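Local coordinates for putative cytochrome P450 120 (Synechocystis sp., PDB 2VE3), which binds heme and retinoic acid and probably acts as a cytochrome P450 monooxygenase, inserting oxygen into organic substrates, at residues A[170-182]-A[247-259]. Numbering follows the deposited sequence.
With HEM (protoporphyrin IX containing Fe), chain C; REA (retinoic acid), chain D.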
ATOM      1  N   LEU A 170     -12.731  -7.832 -14.839  1.00 34.25           N
ATOM      2  CA  LEU A 170     -12.258  -7.826 -13.458  1.00 32.65           C
ATOM      3  C   LEU A 170     -11.463  -6.563 -13.120  1.00 31.43           C
ATOM      4  O   LEU A 170     -11.661  -5.965 -12.059  1.00 30.65           O
ATOM      5  CB  LEU A 170     -11.403  -9.075 -13.211  1.00 32.39           C
ATOM      6  CG  LEU A 170     -11.543  -9.866 -11.906  1.00 33.06           C
ATOM      7  CD1 LEU A 170     -12.984 -10.301 -11.615  1.00 32.43           C
ATOM      8  CD2 LEU A 170     -10.652 -11.087 -11.950  1.00 33.13           C
ATOM      9  N   PHE A 171     -10.565  -6.186 -14.033  1.00 30.19           N
ATOM     10  CA  PHE A 171      -9.724  -4.986 -13.924  1.00 29.19           C
ATOM     11  C   PHE A 171     -10.555  -3.700 -13.978  1.00 28.37           C
ATOM     12  O   PHE A 171     -10.457  -2.883 -13.071  1.00 28.66           O
ATOM     13  CB  PHE A 171      -8.616  -5.010 -14.997  1.00 29.09           C
ATOM     14  CG  PHE A 171      -7.686  -3.829 -14.961  1.00 28.73           C
ATOM     15  CD1 PHE A 171      -6.755  -3.686 -13.937  1.00 28.82           C
ATOM     16  CD2 PHE A 171      -7.725  -2.867 -15.967  1.00 28.59           C
ATOM     17  CE1 PHE A 171      -5.891  -2.597 -13.906  1.00 27.11           C
ATOM     18  CE2 PHE A 171      -6.852  -1.771 -15.952  1.00 27.69           C
ATOM     19  CZ  PHE A 171      -5.934  -1.642 -14.915  1.00 28.75           C
ATOM     20  N   PRO A 172     -11.398  -3.529 -15.016  1.00 27.78           N
ATOM     21  CA  PRO A 172     -12.295  -2.371 -15.084  1.00 27.27           C
ATOM     22  C   PRO A 172     -13.128  -2.154 -13.815  1.00 26.95           C
ATOM     23  O   PRO A 172     -13.264  -1.010 -13.354  1.00 26.91           O
ATOM     24  CB  PRO A 172     -13.219  -2.723 -16.250  1.00 28.06           C
ATOM     25  CG  PRO A 172     -12.408  -3.635 -17.114  1.00 27.30           C
ATOM     26  CD  PRO A 172     -11.540  -4.404 -16.200  1.00 27.69           C
ATOM     27  N   TRP A 173     -13.674  -3.235 -13.262  1.00 25.78           N
ATOM     28  CA  TRP A 173     -14.445  -3.189 -12.025  1.00 25.23           C
ATOM     29  C   TRP A 173     -13.601  -2.763 -10.814  1.00 24.58           C
ATOM     30  O   TRP A 173     -14.019  -1.918 -10.029  1.00 24.74           O
ATOM     31  CB  TRP A 173     -15.113  -4.548 -11.754  1.00 25.13           C
ATOM     32  CG  TRP A 173     -16.278  -4.860 -12.667  1.00 26.00           C
ATOM     33  CD1 TRP A 173     -17.055  -3.961 -13.361  1.00 26.65           C
ATOM     34  CD2 TRP A 173     -16.826  -6.151 -12.945  1.00 25.94           C
ATOM     35  NE1 TRP A 173     -18.035  -4.622 -14.071  1.00 25.67           N
ATOM     36  CE2 TRP A 173     -17.917  -5.964 -13.837  1.00 25.92           C
ATOM     37  CE3 TRP A 173     -16.498  -7.452 -12.540  1.00 27.00           C
ATOM     38  CZ2 TRP A 173     -18.680  -7.026 -14.325  1.00 25.53           C
ATOM     39  CZ3 TRP A 173     -17.261  -8.509 -13.027  1.00 27.05           C
ATOM     40  CH2 TRP A 173     -18.344  -8.285 -13.914  1.00 25.93           C
ATOM     41  N   PHE A 174     -12.420  -3.353 -10.663  1.00 24.05           N
ATOM     42  CA  PHE A 174     -11.522  -2.999  -9.572  1.00 23.58           C
ATOM     43  C   PHE A 174     -11.102  -1.537  -9.589  1.00 22.38           C
ATOM     44  O   PHE A 174     -11.013  -0.900  -8.545  1.00 22.83           O
ATOM     45  CB  PHE A 174     -10.297  -3.906  -9.561  1.00 24.58           C
ATOM     46  CG  PHE A 174     -10.182  -4.730  -8.317  1.00 26.02           C
ATOM     47  CD1 PHE A 174      -9.567  -4.204  -7.183  1.00 28.00           C
ATOM     48  CD2 PHE A 174     -10.698  -6.015  -8.262  1.00 28.27           C
ATOM     49  CE1 PHE A 174      -9.460  -4.953  -6.023  1.00 29.24           C
ATOM     50  CE2 PHE A 174     -10.593  -6.779  -7.098  1.00 28.84           C
ATOM     51  CZ  PHE A 174      -9.977  -6.242  -5.978  1.00 28.25           C
ATOM     52  N   GLU A 175     -10.877  -1.009 -10.779  1.00 21.30           N
ATOM     53  CA  GLU A 175     -10.499   0.389 -10.960  1.00 20.92           C
ATOM     54  C   GLU A 175     -11.576   1.336 -10.459  1.00 20.22           C
ATOM     55  O   GLU A 175     -11.281   2.323  -9.779  1.00 19.34           O
ATOM     56  CB  GLU A 175     -10.145   0.655 -12.429  1.00 20.79           C
ATOM     57  CG  GLU A 175      -8.988  -0.209 -12.901  1.00 21.62           C
ATOM     58  CD  GLU A 175      -7.671   0.176 -12.233  1.00 25.57           C
ATOM     59  OE1 GLU A 175      -7.237  -0.496 -11.253  1.00 27.56           O
ATOM     60  OE2 GLU A 175      -7.077   1.166 -12.693  1.00 26.41           O
ATOM     61  N   THR A 176     -12.827   1.001 -10.783  1.00 19.26           N
ATOM     62  CA  THR A 176     -14.005   1.699 -10.270  1.00 18.73           C
ATOM     63  C   THR A 176     -14.203   1.507  -8.747  1.00 18.29           C
ATOM     64  O   THR A 176     -14.495   2.457  -8.023  1.00 18.00           O
ATOM     65  CB  THR A 176     -15.264   1.216 -11.029  1.00 18.16           C
ATOM     66  OG1 THR A 176     -15.019   1.329 -12.437  1.00 18.87           O
ATOM     67  CG2 THR A 176     -16.474   2.035 -10.662  1.00 18.23           C
ATOM     68  N   TYR A 177     -14.058   0.272  -8.277  1.00 18.16           N
ATOM     69  CA  TYR A 177     -14.096  -0.038  -6.843  1.00 17.69           C
ATOM     70  C   TYR A 177     -13.096   0.849  -6.059  1.00 17.48           C
ATOM     71  O   TYR A 177     -13.475   1.553  -5.129  1.00 16.60           O
ATOM     72  CB  TYR A 177     -13.809  -1.530  -6.654  1.00 17.53           C
ATOM     73  CG  TYR A 177     -13.629  -1.979  -5.222  1.00 17.99           C
ATOM     74  CD1 TYR A 177     -14.727  -2.162  -4.386  1.00 16.70           C
ATOM     75  CD2 TYR A 177     -12.354  -2.229  -4.705  1.00 17.89           C
ATOM     76  CE1 TYR A 177     -14.562  -2.558  -3.080  1.00 16.67           C
ATOM     77  CE2 TYR A 177     -12.185  -2.634  -3.396  1.00 17.50           C
ATOM     78  CZ  TYR A 177     -13.291  -2.787  -2.586  1.00 17.17           C
ATOM     79  OH  TYR A 177     -13.130  -3.202  -1.281  1.00 17.83           O
ATOM     80  N   ILE A 178     -11.838   0.838  -6.483  1.00 17.71           N
ATOM     81  CA  ILE A 178     -10.771   1.645  -5.872  1.00 18.48           C
ATOM     82  C   ILE A 178     -11.072   3.158  -5.785  1.00 18.87           C
ATOM     83  O   ILE A 178     -10.836   3.778  -4.740  1.00 19.77           O
ATOM     84  CB  ILE A 178      -9.411   1.388  -6.570  1.00 18.64           C
ATOM     85  CG1 ILE A 178      -8.917  -0.030  -6.254  1.00 19.20           C
ATOM     86  CG2 ILE A 178      -8.368   2.442  -6.157  1.00 19.16           C
ATOM     87  CD1 ILE A 178      -7.629  -0.423  -6.990  1.00 18.04           C
ATOM     88  N   GLN A 179     -11.627   3.734  -6.852  1.00 19.01           N
ATOM     89  CA  GLN A 179     -11.905   5.181  -6.912  1.00 19.82           C
ATOM     90  C   GLN A 179     -12.865   5.688  -5.828  1.00 19.43           C
ATOM     91  O   GLN A 179     -12.828   6.868  -5.470  1.00 18.69           O
ATOM     92  CB  GLN A 179     -12.375   5.601  -8.315  1.00 19.42           C
ATOM     93  CG  GLN A 179     -11.228   5.823  -9.319  1.00 21.05           C
ATOM     94  CD  GLN A 179     -11.675   6.382 -10.699  1.00 22.15           C
ATOM     95  OE1 GLN A 179     -10.859   6.501 -11.617  1.00 26.91           O
ATOM     96  NE2 GLN A 179     -12.945   6.737 -10.832  1.00 23.76           N
ATOM     97  N   GLY A 180     -13.692   4.785  -5.280  1.00 19.59           N
ATOM     98  CA  GLY A 180     -14.650   5.154  -4.240  1.00 19.12           C
ATOM     99  C   GLY A 180     -14.222   4.865  -2.822  1.00 19.49           C
ATOM    100  O   GLY A 180     -14.905   5.267  -1.893  1.00 19.94           O
ATOM    101  N   LEU A 181     -13.103   4.153  -2.644  1.00 20.00           N
ATOM    102  CA  LEU A 181     -12.629   3.744  -1.317  1.00 19.90           C
ATOM    103  C   LEU A 181     -12.449   4.925  -0.355  1.00 20.11           C
ATOM    104  O   LEU A 181     -12.881   4.867   0.813  1.00 19.94           O
ATOM    105  CB  LEU A 181     -11.326   2.931  -1.425  1.00 20.41           C
ATOM    106  CG  LEU A 181     -11.477   1.422  -1.648  1.00 21.11           C
ATOM    107  CD1 LEU A 181     -10.177   0.848  -2.162  1.00 20.94           C
ATOM    108  CD2 LEU A 181     -11.949   0.688  -0.381  1.00 19.53           C
ATOM    109  N   PHE A 182     -11.826   5.993  -0.847  1.00 19.61           N
ATOM    110  CA  PHE A 182     -11.752   7.240  -0.086  1.00 20.20           C
ATOM    111  C   PHE A 182     -12.537   8.326  -0.824  1.00 20.21           C
ATOM    112  O   PHE A 182     -12.028   8.975  -1.735  1.00 19.50           O
ATOM    113  CB  PHE A 182     -10.300   7.633   0.204  1.00 20.37           C
ATOM    114  CG  PHE A 182      -9.568   6.636   1.082  1.00 21.14           C
ATOM    115  CD1 PHE A 182      -9.414   6.871   2.448  1.00 22.78           C
ATOM    116  CD2 PHE A 182      -9.044   5.464   0.550  1.00 21.90           C
ATOM    117  CE1 PHE A 182      -8.735   5.951   3.264  1.00 21.95           C
ATOM    118  CE2 PHE A 182      -8.365   4.536   1.368  1.00 22.04           C
ATOM    119  CZ  PHE A 182      -8.224   4.786   2.723  1.00 20.79           C
ATOM    120  N   GLN A 247     -12.019 -11.402   2.097  1.00 19.97           N
ATOM    121  CA  GLN A 247     -10.577 -11.587   2.298  1.00 19.44           C
ATOM    122  C   GLN A 247      -9.763 -11.550   0.990  1.00 19.71           C
ATOM    123  O   GLN A 247      -8.702 -10.931   0.958  1.00 18.48           O
ATOM    124  CB  GLN A 247     -10.266 -12.853   3.131  1.00 19.67           C
ATOM    125  CG  GLN A 247     -10.827 -12.862   4.585  1.00 18.60           C
ATOM    126  CD  GLN A 247     -10.185 -11.839   5.533  1.00 20.03           C
ATOM    127  OE1 GLN A 247      -9.455 -10.929   5.114  1.00 22.18           O
ATOM    128  NE2 GLN A 247     -10.454 -11.991   6.819  1.00 18.45           N
ATOM    129  N   ILE A 248     -10.242 -12.201  -0.080  1.00 19.64           N
ATOM    130  CA  ILE A 248      -9.535 -12.120  -1.362  1.00 20.46           C
ATOM    131  C   ILE A 248      -9.682 -10.762  -1.995  1.00 19.64           C
ATOM    132  O   ILE A 248      -8.759 -10.289  -2.622  1.00 19.77           O
ATOM    133  CB  ILE A 248      -9.923 -13.196  -2.437  1.00 20.50           C
ATOM    134  CG1 ILE A 248     -11.380 -13.635  -2.295  1.00 21.14           C
ATOM    135  CG2 ILE A 248      -8.913 -14.335  -2.418  1.00 22.06           C
ATOM    136  CD1 ILE A 248     -11.871 -14.616  -3.391  1.00 21.08           C
ATOM    137  N   LEU A 249     -10.847 -10.140  -1.851  1.00 19.52           N
ATOM    138  CA  LEU A 249     -11.024  -8.798  -2.394  1.00 19.45           C
ATOM    139  C   LEU A 249      -9.969  -7.847  -1.795  1.00 19.29           C
ATOM    140  O   LEU A 249      -9.441  -6.999  -2.504  1.00 19.68           O
ATOM    141  CB  LEU A 249     -12.440  -8.281  -2.135  1.00 19.39           C
ATOM    142  CG  LEU A 249     -12.896  -6.930  -2.689  1.00 19.57           C
ATOM    143  CD1 LEU A 249     -12.969  -6.950  -4.204  1.00 21.97           C
ATOM    144  CD2 LEU A 249     -14.271  -6.558  -2.102  1.00 20.30           C
ATOM    145  N   LEU A 250      -9.673  -8.003  -0.499  1.00 18.84           N
ATOM    146  CA  LEU A 250      -8.702  -7.152   0.202  1.00 18.70           C
ATOM    147  C   LEU A 250      -7.293  -7.402  -0.290  1.00 18.77           C
ATOM    148  O   LEU A 250      -6.584  -6.457  -0.647  1.00 19.54           O
ATOM    149  CB  LEU A 250      -8.801  -7.328   1.726  1.00 18.34           C
ATOM    150  CG  LEU A 250      -7.758  -6.643   2.632  1.00 18.71           C
ATOM    151  CD1 LEU A 250      -7.761  -5.124   2.499  1.00 13.76           C
ATOM    152  CD2 LEU A 250      -7.953  -7.050   4.093  1.00 18.37           C
ATOM    153  N   LEU A 251      -6.901  -8.673  -0.343  1.00 18.92           N
ATOM    154  CA  LEU A 251      -5.583  -9.077  -0.840  1.00 18.90           C
ATOM    155  C   LEU A 251      -5.348  -8.626  -2.275  1.00 19.32           C
ATOM    156  O   LEU A 251      -4.252  -8.176  -2.603  1.00 18.86           O
ATOM    157  CB  LEU A 251      -5.415 -10.596  -0.779  1.00 19.05           C
ATOM    158  CG  LEU A 251      -5.278 -11.296   0.569  1.00 19.22           C
ATOM    159  CD1 LEU A 251      -5.069 -12.799   0.324  1.00 20.69           C
ATOM    160  CD2 LEU A 251      -4.134 -10.716   1.346  1.00 16.39           C
ATOM    161  N   LEU A 252      -6.363  -8.770  -3.130  1.00 18.95           N
ATOM    162  CA  LEU A 252      -6.273  -8.259  -4.504  1.00 19.52           C
ATOM    163  C   LEU A 252      -6.209  -6.730  -4.569  1.00 18.96           C
ATOM    164  O   LEU A 252      -5.503  -6.193  -5.396  1.00 19.49           O
ATOM    165  CB  LEU A 252      -7.457  -8.744  -5.359  1.00 19.46           C
ATOM    166  CG  LEU A 252      -7.627 -10.232  -5.638  1.00 20.56           C
ATOM    167  CD1 LEU A 252      -9.065 -10.471  -6.070  1.00 22.27           C
ATOM    168  CD2 LEU A 252      -6.623 -10.715  -6.705  1.00 21.54           C
ATOM    169  N   PHE A 253      -6.979  -6.024  -3.740  1.00 19.40           N
ATOM    170  CA  PHE A 253      -6.852  -4.566  -3.681  1.00 19.43           C
ATOM    171  C   PHE A 253      -5.453  -4.125  -3.164  1.00 19.23           C
ATOM    172  O   PHE A 253      -4.767  -3.311  -3.810  1.00 19.24           O
ATOM    173  CB  PHE A 253      -8.001  -3.929  -2.880  1.00 20.37           C
ATOM    174  CG  PHE A 253      -7.648  -2.598  -2.261  1.00 21.13           C
ATOM    175  CD1 PHE A 253      -7.276  -1.513  -3.055  1.00 21.93           C
ATOM    176  CD2 PHE A 253      -7.678  -2.437  -0.884  1.00 20.82           C
ATOM    177  CE1 PHE A 253      -6.919  -0.297  -2.475  1.00 21.12           C
ATOM    178  CE2 PHE A 253      -7.336  -1.227  -0.310  1.00 20.14           C
ATOM    179  CZ  PHE A 253      -6.950  -0.159  -1.108  1.00 20.49           C
ATOM    180  N   ALA A 254      -5.027  -4.665  -2.023  1.00 18.13           N
ATOM    181  CA  ALA A 254      -3.746  -4.282  -1.452  1.00 17.99           C
ATOM    182  C   ALA A 254      -2.564  -4.659  -2.359  1.00 17.85           C
ATOM    183  O   ALA A 254      -1.601  -3.891  -2.499  1.00 17.67           O
ATOM    184  CB  ALA A 254      -3.582  -4.872  -0.067  1.00 18.31           C
ATOM    185  N   GLY A 255      -2.651  -5.827  -2.998  1.00 17.17           N
ATOM    186  CA  GLY A 255      -1.554  -6.335  -3.824  1.00 16.60           C
ATOM    187  C   GLY A 255      -1.409  -5.550  -5.112  1.00 16.90           C
ATOM    188  O   GLY A 255      -0.348  -5.540  -5.745  1.00 17.43           O
ATOM    189  N   HIS A 256      -2.512  -4.915  -5.492  1.00 17.07           N
ATOM    190  CA  HIS A 256      -2.654  -4.174  -6.729  1.00 16.40           C
ATOM    191  C   HIS A 256      -2.379  -2.675  -6.504  1.00 16.04           C
ATOM    192  O   HIS A 256      -1.472  -2.121  -7.105  1.00 14.86           O
ATOM    193  CB  HIS A 256      -4.064  -4.422  -7.303  1.00 16.12           C
ATOM    194  CG  HIS A 256      -4.433  -3.525  -8.437  1.00 16.82           C
ATOM    195  ND1 HIS A 256      -3.556  -3.204  -9.451  1.00 18.00           N
ATOM    196  CD2 HIS A 256      -5.592  -2.891  -8.724  1.00 16.11           C
ATOM    197  CE1 HIS A 256      -4.162  -2.410 -10.314  1.00 18.52           C
ATOM    198  NE2 HIS A 256      -5.399  -2.206  -9.894  1.00 19.31           N
ATOM    199  N   GLU A 257      -3.160  -2.022  -5.643  1.00 15.63           N
ATOM    200  CA  GLU A 257      -3.036  -0.558  -5.487  1.00 15.55           C
ATOM    201  C   GLU A 257      -1.668  -0.107  -4.921  1.00 15.15           C
ATOM    202  O   GLU A 257      -1.009   0.766  -5.478  1.00 15.10           O
ATOM    203  CB  GLU A 257      -4.178  -0.001  -4.640  1.00 15.28           C
ATOM    204  CG  GLU A 257      -4.153   1.530  -4.449  1.00 17.33           C
ATOM    205  CD  GLU A 257      -4.457   2.341  -5.727  1.00 18.96           C
ATOM    206  OE1 GLU A 257      -4.936   1.767  -6.741  1.00 16.42           O
ATOM    207  OE2 GLU A 257      -4.208   3.568  -5.696  1.00 18.93           O
ATOM    208  N   THR A 258      -1.232  -0.723  -3.832  1.00 14.15           N
ATOM    209  CA  THR A 258       0.001  -0.260  -3.188  1.00 13.74           C
ATOM    210  C   THR A 258       1.176  -0.425  -4.158  1.00 13.73           C
ATOM    211  O   THR A 258       2.015   0.466  -4.287  1.00 12.56           O
ATOM    212  CB  THR A 258       0.262  -1.011  -1.832  1.00 13.82           C
ATOM    213  OG1 THR A 258       0.476  -2.406  -2.077  1.00 12.88           O
ATOM    214  CG2 THR A 258      -0.943  -0.853  -0.874  1.00 11.64           C
ATOM    215  N   LEU A 259       1.206  -1.557  -4.863  1.00 13.32           N
ATOM    216  CA  LEU A 259       2.312  -1.836  -5.772  1.00 14.53           C
ATOM    217  C   LEU A 259       2.320  -0.954  -6.997  1.00 15.26           C
ATOM    218  O   LEU A 259       3.377  -0.638  -7.513  1.00 16.36           O
ATOM    219  CB  LEU A 259       2.387  -3.324  -6.133  1.00 13.94           C
ATOM    220  CG  LEU A 259       3.269  -3.925  -5.042  1.00 15.06           C
ATOM    221  CD1 LEU A 259       2.660  -5.153  -4.417  1.00 16.76           C
ATOM    222  CD2 LEU A 259       4.723  -4.124  -5.542  1.00 16.01           C
TER
HETATM  223  CHA HEM C1444      -1.685  -3.204   6.375  1.00 15.28           C
HETATM  224  CHB HEM C1444       1.328  -0.463   3.721  1.00 15.04           C
HETATM  225  CHC HEM C1444       1.458  -3.902   0.281  1.00 14.33           C
HETATM  226  CHD HEM C1444      -1.951  -6.379   2.628  1.00 15.48           C
HETATM  227  C1A HEM C1444      -0.868  -2.151   5.986  1.00 15.75           C
HETATM  228  C2A HEM C1444      -0.582  -0.935   6.725  1.00 16.53           C
HETATM  229  C3A HEM C1444       0.267  -0.192   5.987  1.00 15.64           C
HETATM  230  C4A HEM C1444       0.519  -0.900   4.756  1.00 14.57           C
HETATM  231  CMA HEM C1444       0.865   1.185   6.331  1.00 12.91           C
HETATM  232  CAA HEM C1444      -1.117  -0.602   8.137  1.00 17.66           C
HETATM  233  CBA HEM C1444      -2.407   0.213   8.105  1.00 22.28           C
HETATM  234  CGA HEM C1444      -2.910   0.317   9.529  1.00 23.09           C
HETATM  235  O1A HEM C1444      -2.183   0.930  10.365  1.00 24.72           O
HETATM  236  O2A HEM C1444      -4.026  -0.204   9.825  1.00 20.81           O
HETATM  237  C1B HEM C1444       1.659  -1.172   2.581  1.00 12.51           C
HETATM  238  C2B HEM C1444       2.647  -0.793   1.581  1.00 12.92           C
HETATM  239  C3B HEM C1444       2.688  -1.751   0.633  1.00 12.23           C
HETATM  240  C4B HEM C1444       1.723  -2.754   1.004  1.00 13.05           C
HETATM  241  CMB HEM C1444       3.496   0.496   1.645  1.00 10.82           C
HETATM  242  CAB HEM C1444       3.553  -1.829  -0.667  1.00 15.23           C
HETATM  243  CBB HEM C1444       4.814  -1.376  -0.746  1.00 16.01           C
HETATM  244  C1C HEM C1444       0.587  -4.909   0.622  1.00 13.00           C
HETATM  245  C2C HEM C1444       0.385  -6.152  -0.094  1.00 13.34           C
HETATM  246  C3C HEM C1444      -0.561  -6.847   0.553  1.00 14.01           C
HETATM  247  C4C HEM C1444      -0.994  -6.041   1.695  1.00 14.88           C
HETATM  248  CMC HEM C1444       1.172  -6.592  -1.359  1.00 12.86           C
HETATM  249  CAC HEM C1444      -1.099  -8.264   0.198  1.00 15.51           C
HETATM  250  CBC HEM C1444      -1.903  -8.514  -0.841  1.00 17.19           C
HETATM  251  C1D HEM C1444      -2.256  -5.713   3.798  1.00 14.67           C
HETATM  252  C2D HEM C1444      -3.353  -6.061   4.660  1.00 16.13           C
HETATM  253  C3D HEM C1444      -3.285  -5.072   5.829  1.00 14.38           C
HETATM  254  C4D HEM C1444      -2.127  -4.239   5.567  1.00 15.82           C
HETATM  255  CMD HEM C1444      -4.388  -7.194   4.435  1.00 16.86           C
HETATM  256  CAD HEM C1444      -4.225  -4.980   7.053  1.00 15.12           C
HETATM  257  CBD HEM C1444      -3.482  -5.540   8.265  1.00 14.58           C
HETATM  258  CGD HEM C1444      -4.365  -5.508   9.489  1.00 17.76           C
HETATM  259  O1D HEM C1444      -3.980  -6.165  10.490  1.00 18.96           O
HETATM  260  O2D HEM C1444      -5.446  -4.846   9.491  1.00 19.97           O
HETATM  261  NA  HEM C1444      -0.182  -2.092   4.796  1.00 14.51           N
HETATM  262  NB  HEM C1444       1.101  -2.368   2.187  1.00 13.52           N
HETATM  263  NC  HEM C1444      -0.276  -4.863   1.704  1.00 14.17           N
HETATM  264  ND  HEM C1444      -1.545  -4.650   4.363  1.00 15.52           N
HETATM  265 FE   HEM C1444       0.012  -3.642   3.360  1.00 15.89          FE
HETATM  266  C1  REA D1445      -4.147  -1.182   2.802  1.00  9.60           C
HETATM  267  C2  REA D1445      -4.740  -2.533   3.193  1.00  9.23           C
HETATM  268  C3  REA D1445      -5.617  -2.383   4.437  1.00 11.87           C
HETATM  269  C4  REA D1445      -6.847  -1.540   4.110  1.00 12.61           C
HETATM  270  C5  REA D1445      -6.520  -0.310   3.288  1.00 12.64           C
HETATM  271  C6  REA D1445      -5.275  -0.142   2.670  1.00 11.85           C
HETATM  272  C7  REA D1445      -5.061   1.068   1.866  1.00 12.87           C
HETATM  273  C8  REA D1445      -4.789   2.342   2.531  1.00 13.46           C
HETATM  274  C9  REA D1445      -4.733   3.567   1.705  1.00 15.97           C
HETATM  275  C10 REA D1445      -4.920   4.812   2.418  1.00 17.23           C
HETATM  276  C11 REA D1445      -4.102   5.997   2.226  1.00 19.25           C
HETATM  277  C12 REA D1445      -4.217   6.928   3.348  1.00 21.37           C
HETATM  278  C13 REA D1445      -4.436   8.364   3.176  1.00 23.82           C
HETATM  279  C14 REA D1445      -4.389   9.094   4.379  1.00 26.04           C
HETATM  280  C15 REA D1445      -4.012  10.492   4.487  1.00 27.61           C
HETATM  281  C16 REA D1445      -3.171  -0.700   3.892  1.00 10.58           C
HETATM  282  C17 REA D1445      -3.403  -1.390   1.484  1.00  9.65           C
HETATM  283  C18 REA D1445      -7.603   0.730   3.135  1.00 14.68           C
HETATM  284  C19 REA D1445      -4.541   3.547   0.207  1.00 15.51           C
HETATM  285  C20 REA D1445      -4.705   8.967   1.822  1.00 24.88           C
HETATM  286  O1  REA D1445      -3.630  11.128   3.491  1.00 32.86           O
HETATM  287  O2  REA D1445      -4.073  11.063   5.586  1.00 28.91           O
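The F174 ring is driven into the side of helix 241-272, where CZ lies 3.5 Å from L249 CD1 and CE1 lies 3.5 Å from F253 CA, with L252 CB also touching CZ. The segment axes, crossed at -83°, are widely spaced at 11.5 Å, and the F174 ring spans that distance to touch the backbone. L249 CD1 lies against F174 and, farther off, over one face of Y177, while CD2 packs near CZ and OH of the phenol, whose OH bonds to L87 O. Toward the retinoic acid, L181 CD1 makes a CH-pi contact over one face of F253, 3.7 Å from the ring centroid. F253 holds CG roughly anti to the backbone N (chi1 154°), which carries the ring to retinoic acid, CZ standing 3.7 Å from ligand C7. I178 leads to the polar edge, its CD1 3.6 Å from H256 CD2. There H256 NE2 donates to E175 OE1 at 2.9 Å and 175°, the acceptor lying in the imidazole plane; T151 OG1 engages ND1, and R148 bridges the carboxylates of E175 and E257. A leucine in place of H256 would probably leave E175 OE1 without its imidazole donor and T151 without its ring partner. These contacts seat helix 170-181, the F helix by its place in the P450 fold, across the long central helix 241-272, whose other side, through A254 and T258, borders the heme and retinoic acid pocket.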